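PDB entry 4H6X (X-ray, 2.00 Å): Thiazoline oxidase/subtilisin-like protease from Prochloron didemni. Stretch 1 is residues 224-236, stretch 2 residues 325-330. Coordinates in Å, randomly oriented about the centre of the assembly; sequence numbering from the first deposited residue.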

ATOM      1  N   LEU A 224       1.488 -11.457   3.554  1.00 33.82           N
ATOM      2  CA  LEU A 224       2.514 -10.615   4.158  1.00 29.58           C
ATOM      3  C   LEU A 224       1.859  -9.610   5.083  1.00 28.89           C
ATOM      4  O   LEU A 224       1.170  -8.682   4.632  1.00 29.22           O
ATOM      5  N   ALA A 225       2.055  -9.816   6.382  1.00 28.07           N
ATOM      6  CA  ALA A 225       1.624  -8.867   7.393  1.00 28.65           C
ATOM      7  C   ALA A 225       2.699  -7.779   7.582  1.00 28.61           C
ATOM      8  O   ALA A 225       3.896  -8.074   7.590  1.00 28.27           O
ATOM      9  N   VAL A 226       2.277  -6.525   7.703  1.00 26.14           N
ATOM     10  CA  VAL A 226       3.246  -5.430   7.799  1.00 27.71           C
ATOM     11  C   VAL A 226       3.018  -4.589   9.047  1.00 28.34           C
ATOM     12  O   VAL A 226       1.912  -4.114   9.294  1.00 30.88           O
ATOM     13  N   GLY A 227       4.074  -4.435   9.840  1.00 29.08           N
ATOM     14  CA  GLY A 227       4.057  -3.555  11.006  1.00 29.71           C
ATOM     15  C   GLY A 227       4.740  -2.244  10.648  1.00 31.65           C
ATOM     16  O   GLY A 227       5.420  -2.152   9.620  1.00 30.22           O
ATOM     17  N   ALA A 228       4.561  -1.241  11.504  1.00 32.54           N
ATOM     18  CA  ALA A 228       5.117   0.098  11.282  1.00 33.93           C
ATOM     19  C   ALA A 228       6.346   0.382  12.147  1.00 35.18           C
ATOM     20  O   ALA A 228       6.317   0.212  13.373  1.00 33.56           O
ATOM     21  N   ALA A 229       7.419   0.806  11.487  1.00 36.87           N
ATOM     22  CA  ALA A 229       8.633   1.282  12.148  1.00 41.06           C
ATOM     23  C   ALA A 229       8.608   2.800  12.279  1.00 43.67           C
ATOM     24  O   ALA A 229       8.076   3.509  11.416  1.00 44.28           O
ATOM     25  N   LYS A 230       9.195   3.292  13.366  1.00 49.02           N
ATOM     26  CA  LYS A 230       9.427   4.724  13.548  1.00 50.16           C
ATOM     27  C   LYS A 230      10.472   5.189  12.539  1.00 49.28           C
ATOM     28  O   LYS A 230      11.132   4.361  11.909  1.00 47.75           O
ATOM     29  N   VAL A 231      10.617   6.502  12.381  1.00 48.86           N
ATOM     30  CA  VAL A 231      11.683   7.087  11.549  1.00 52.21           C
ATOM     31  C   VAL A 231      13.076   6.444  11.769  1.00 52.89           C
ATOM     32  O   VAL A 231      13.880   6.354  10.830  1.00 53.43           O
ATOM     33  N   ASP A 232      13.354   5.983  12.989  1.00 51.27           N
ATOM     34  CA  ASP A 232      14.667   5.384  13.291  1.00 54.63           C
ATOM     35  C   ASP A 232      14.735   3.850  13.197  1.00 53.07           C
ATOM     36  O   ASP A 232      15.687   3.247  13.691  1.00 51.35           O
ATOM     37  N   GLY A 233      13.729   3.219  12.589  1.00 52.63           N
ATOM     38  CA  GLY A 233      13.756   1.767  12.380  1.00 49.55           C
ATOM     39  C   GLY A 233      13.129   0.903  13.466  1.00 49.23           C
ATOM     40  O   GLY A 233      12.827  -0.266  13.222  1.00 49.91           O
ATOM     41  N   THR A 234      12.947   1.463  14.666  1.00 49.68           N
ATOM     42  CA  THR A 234      12.301   0.747  15.786  1.00 48.03           C
ATOM     43  C   THR A 234      10.770   0.736  15.632  1.00 46.97           C
ATOM     44  O   THR A 234      10.218   1.639  15.009  1.00 46.13           O
ATOM     45  N   PRO A 235      10.085  -0.286  16.196  1.00 45.37           N
ATOM     46  CA  PRO A 235       8.632  -0.389  16.044  1.00 47.18           C
ATOM     47  C   PRO A 235       7.837   0.697  16.763  1.00 48.83           C
ATOM     48  O   PRO A 235       8.113   1.018  17.924  1.00 47.70           O
ATOM     49  N   CYS A 236       6.851   1.253  16.061  1.00 47.74           N
ATOM     50  CA  CYS A 236       5.886   2.149  16.676  1.00 49.34           C
ATOM     51  C   CYS A 236       5.152   1.342  17.752  1.00 51.14           C
ATOM     52  O   CYS A 236       4.989   0.121  17.617  1.00 51.81           O
ATOM     53  N   CYS A 325       9.161  -6.303  16.367  1.00 46.94           N
ATOM     54  CA  CYS A 325       9.767  -6.231  15.038  1.00 48.38           C
ATOM     55  C   CYS A 325       9.229  -7.308  14.088  1.00 44.05           C
ATOM     56  O   CYS A 325       9.606  -7.350  12.915  1.00 42.51           O
ATOM     57  N   LEU A 326       8.339  -8.158  14.598  1.00 42.38           N
ATOM     58  CA  LEU A 326       7.809  -9.307  13.842  1.00 42.18           C
ATOM     59  C   LEU A 326       8.980 -10.188  13.389  1.00 41.83           C
ATOM     60  O   LEU A 326       9.805 -10.584  14.220  1.00 39.97           O
ATOM     61  N   ARG A 327       9.082 -10.476  12.092  1.00 41.44           N
ATOM     62  CA  ARG A 327      10.252 -11.195  11.579  1.00 42.79           C
ATOM     63  C   ARG A 327      11.485 -10.283  11.474  1.00 41.74           C
ATOM     64  O   ARG A 327      12.614 -10.765  11.295  1.00 41.15           O
ATOM     65  N   GLY A 328      11.267  -8.972  11.594  1.00 37.28           N
ATOM     66  CA  GLY A 328      12.347  -7.986  11.504  1.00 36.02           C
ATOM     67  C   GLY A 328      12.017  -6.844  10.564  1.00 35.88           C
ATOM     68  O   GLY A 328      10.905  -6.773  10.016  1.00 35.23           O
ATOM     69  N   PHE A 329      12.989  -5.959  10.364  1.00 34.62           N
ATOM     70  CA  PHE A 329      12.840  -4.812   9.469  1.00 33.55           C
ATOM     71  C   PHE A 329      13.212  -5.203   8.040  1.00 33.79           C
ATOM     72  O   PHE A 329      14.156  -5.970   7.833  1.00 34.07           O
ATOM     73  N   VAL A 330      12.479  -4.663   7.062  1.00 31.76           N
ATOM     74  CA  VAL A 330      12.698  -4.962   5.642  1.00 30.14           C
ATOM     75  C   VAL A 330      14.177  -4.847   5.265  1.00 32.77           C
ATOM     76  O   VAL A 330      14.848  -3.871   5.636  1.00 32.28           O
TER

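What kind of contact joins the two stretches? It is van der Waals packing, with no hydrogen bond or salt bridge across, and the surface buried is modest, 272 Å² counting both sides. Stretch 1 runs as a strand from L224 to A229, then turns and continues through P235, while stretch 2 has no regular helix or strand. From stretch 2, L326 and F329 send their CA-to-CB bonds toward stretch 1; A229 and P235 do the same in the other direction. C325 leaves its backbone sideways, yet its sulfur still takes part.

Which apolar side chains meet? F329 packs its ring against the end of the strand and the turn that follows it. With chi1 at t (-176°) and chi2 at 82°, its ring lies so that A229 CB comes to the ring edge, near the plane, 3.9 Å from F329 CE1. The two carbons are at ordinary van der Waals distance. In a second apolar pair, C325 adopts the m rotamer (-68°), which brings C325 SG to 3.8 Å from P235 CD. The proline, its ring puckered C-gamma endo, offers a rigid apolar surface to the sulfur, a contact at ordinary van der Waals distance. T234, just before it, points away and takes no part.

What do the side chains find where the partner offers only backbone? L326, with chi1 m (-46°) and chi2 t (177°), lays its CD1 methyl against the strand: L326 CD1 is 3.6 Å from G227 N, and more loosely 4.4 Å from both A225 O and V226 C. The absence of a side chain at G227 matters here, because a CB would point toward stretch 2 and lie only 3.2 Å from L326 CD1, a tight fit. V226 and A228 turn their side chains away, as alternation along a strand leads one to expect. The ring of F329 also meets backbone, F329 CD1 lying 4.0 Å from G233 O. Glycine at G233 is called for by its own backbone angles, since a CB would be jammed against the preceding carbonyl oxygen.

Where, then, do the polar side chains find partners? Those identified lie within stretch 1 or, for R327, elsewhere in the structure. D232, chi1 p (69°), accepts two hydrogen bonds at one oxygen: T234 N to D232 OD1 is 3.1 Å and T234 OG1 to D232 OD1 is 2.6 Å, the threonine being in the p rotamer (58°) that carries its hydroxyl to the carboxylate. The pair ties D232, inside the type I turn from K230 to G233, to T234 just beyond it; within the turn, G233 N donates to K230 O at 2.9 Å. Stretch 2 has its own type II' turn from C325 to G328, with G328 N 2.7 Å from C325 O. R327, in the middle of that turn, stays out of reach of stretch 1 and uses its guanidinium for hydrogen bonds elsewhere in the structure.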

ATOM      1  CB  LEU A 224       3.347  -9.918   3.069  1.00 29.42           C
ATOM      2  CG  LEU A 224       4.607  -9.147   3.494  1.00 29.28           C
ATOM      3  CD1 LEU A 224       5.634 -10.098   4.094  1.00 30.52           C
ATOM      4  CD2 LEU A 224       5.212  -8.416   2.304  1.00 28.96           C
ATOM      5  CB  ALA A 225       1.337  -9.581   8.701  1.00 27.23           C
ATOM      6  CB  VAL A 226       3.263  -4.539   6.542  1.00 27.71           C
ATOM      7  CG1 VAL A 226       4.363  -3.487   6.661  1.00 27.70           C
ATOM      8  CG2 VAL A 226       3.465  -5.385   5.286  1.00 27.02           C
ATOM      9  CB  ALA A 228       4.049   1.155  11.522  1.00 35.50           C
ATOM     10  CB  ALA A 229       9.871   0.852  11.365  1.00 38.48           C
ATOM     11  CB  LYS A 230       9.900   5.010  14.978  1.00 53.84           C
ATOM     12  CG  LYS A 230       8.902   4.629  16.063  1.00 54.76           C
ATOM     13  CD  LYS A 230       9.130   5.421  17.347  1.00 58.84           C
ATOM     14  CE  LYS A 230      10.073   4.716  18.308  1.00 60.23           C
ATOM     15  NZ  LYS A 230      10.431   5.588  19.464  1.00 63.18           N
ATOM     16  CB  VAL A 231      11.766   8.625  11.739  1.00 53.03           C
ATOM     17  CG1 VAL A 231      12.882   9.224  10.894  1.00 52.85           C
ATOM     18  CG2 VAL A 231      10.434   9.282  11.399  1.00 51.06           C
ATOM     19  CB  ASP A 232      15.203   5.875  14.649  1.00 54.88           C
ATOM     20  CG  ASP A 232      14.400   5.350  15.828  1.00 56.87           C
ATOM     21  OD1 ASP A 232      14.035   4.154  15.846  1.00 60.20           O
ATOM     22  OD2 ASP A 232      14.141   6.139  16.754  1.00 57.68           O
ATOM     23  CB  THR A 234      12.671   1.359  17.161  1.00 46.73           C
ATOM     24  OG1 THR A 234      12.289   2.738  17.198  1.00 47.28           O
ATOM     25  CG2 THR A 234      14.165   1.237  17.432  1.00 47.67           C
ATOM     26  CB  PRO A 235       8.298  -1.769  16.637  1.00 46.02           C
ATOM     27  CG  PRO A 235       9.487  -2.168  17.435  1.00 47.62           C
ATOM     28  CD  PRO A 235      10.661  -1.519  16.764  1.00 47.66           C
ATOM     29  CB  CYS A 236       4.915   2.714  15.629  1.00 46.32           C
ATOM     30  SG  CYS A 236       5.666   3.700  14.302  1.00 47.93           S
ATOM     31  CB  CYS A 325      11.298  -6.316  15.135  1.00 51.81           C
ATOM     32  SG  CYS A 325      12.087  -4.886  15.912  1.00 65.32           S
ATOM     33  CB  LEU A 326       6.913  -8.847  12.667  1.00 39.79           C
ATOM     34  CG  LEU A 326       5.869  -7.758  12.975  1.00 40.37           C
ATOM     35  CD1 LEU A 326       5.110  -7.346  11.722  1.00 39.48           C
ATOM     36  CD2 LEU A 326       4.895  -8.172  14.077  1.00 38.44           C
ATOM     37  CB  ARG A 327       9.947 -11.869  10.235  1.00 44.99           C
ATOM     38  CG  ARG A 327      10.908 -12.979   9.853  1.00 50.30           C
ATOM     39  CD  ARG A 327      10.696 -14.250  10.672  1.00 48.76           C
ATOM     40  NE  ARG A 327       9.622 -15.070  10.130  1.00 51.58           N
ATOM     41  CZ  ARG A 327       9.765 -15.963   9.152  1.00 51.19           C
ATOM     42  NH1 ARG A 327      10.951 -16.181   8.587  1.00 48.74           N
ATOM     43  NH2 ARG A 327       8.708 -16.651   8.741  1.00 51.43           N
ATOM     44  CB  PHE A 329      13.715  -3.648   9.962  1.00 34.53           C
ATOM     45  CG  PHE A 329      13.563  -2.385   9.159  1.00 33.91           C
ATOM     46  CD1 PHE A 329      12.502  -1.511   9.399  1.00 34.69           C
ATOM     47  CD2 PHE A 329      14.473  -2.069   8.161  1.00 33.43           C
ATOM     48  CE1 PHE A 329      12.364  -0.346   8.657  1.00 34.97           C
ATOM     49  CE2 PHE A 329      14.334  -0.904   7.412  1.00 33.90           C
ATOM     50  CZ  PHE A 329      13.280  -0.043   7.663  1.00 34.05           C
ATOM     51  CB  VAL A 330      11.806  -4.081   4.721  1.00 30.85           C
ATOM     52  CG1 VAL A 330      12.079  -2.598   4.931  1.00 29.64           C
ATOM     53  CG2 VAL A 330      11.964  -4.454   3.250  1.00 30.25           C
TER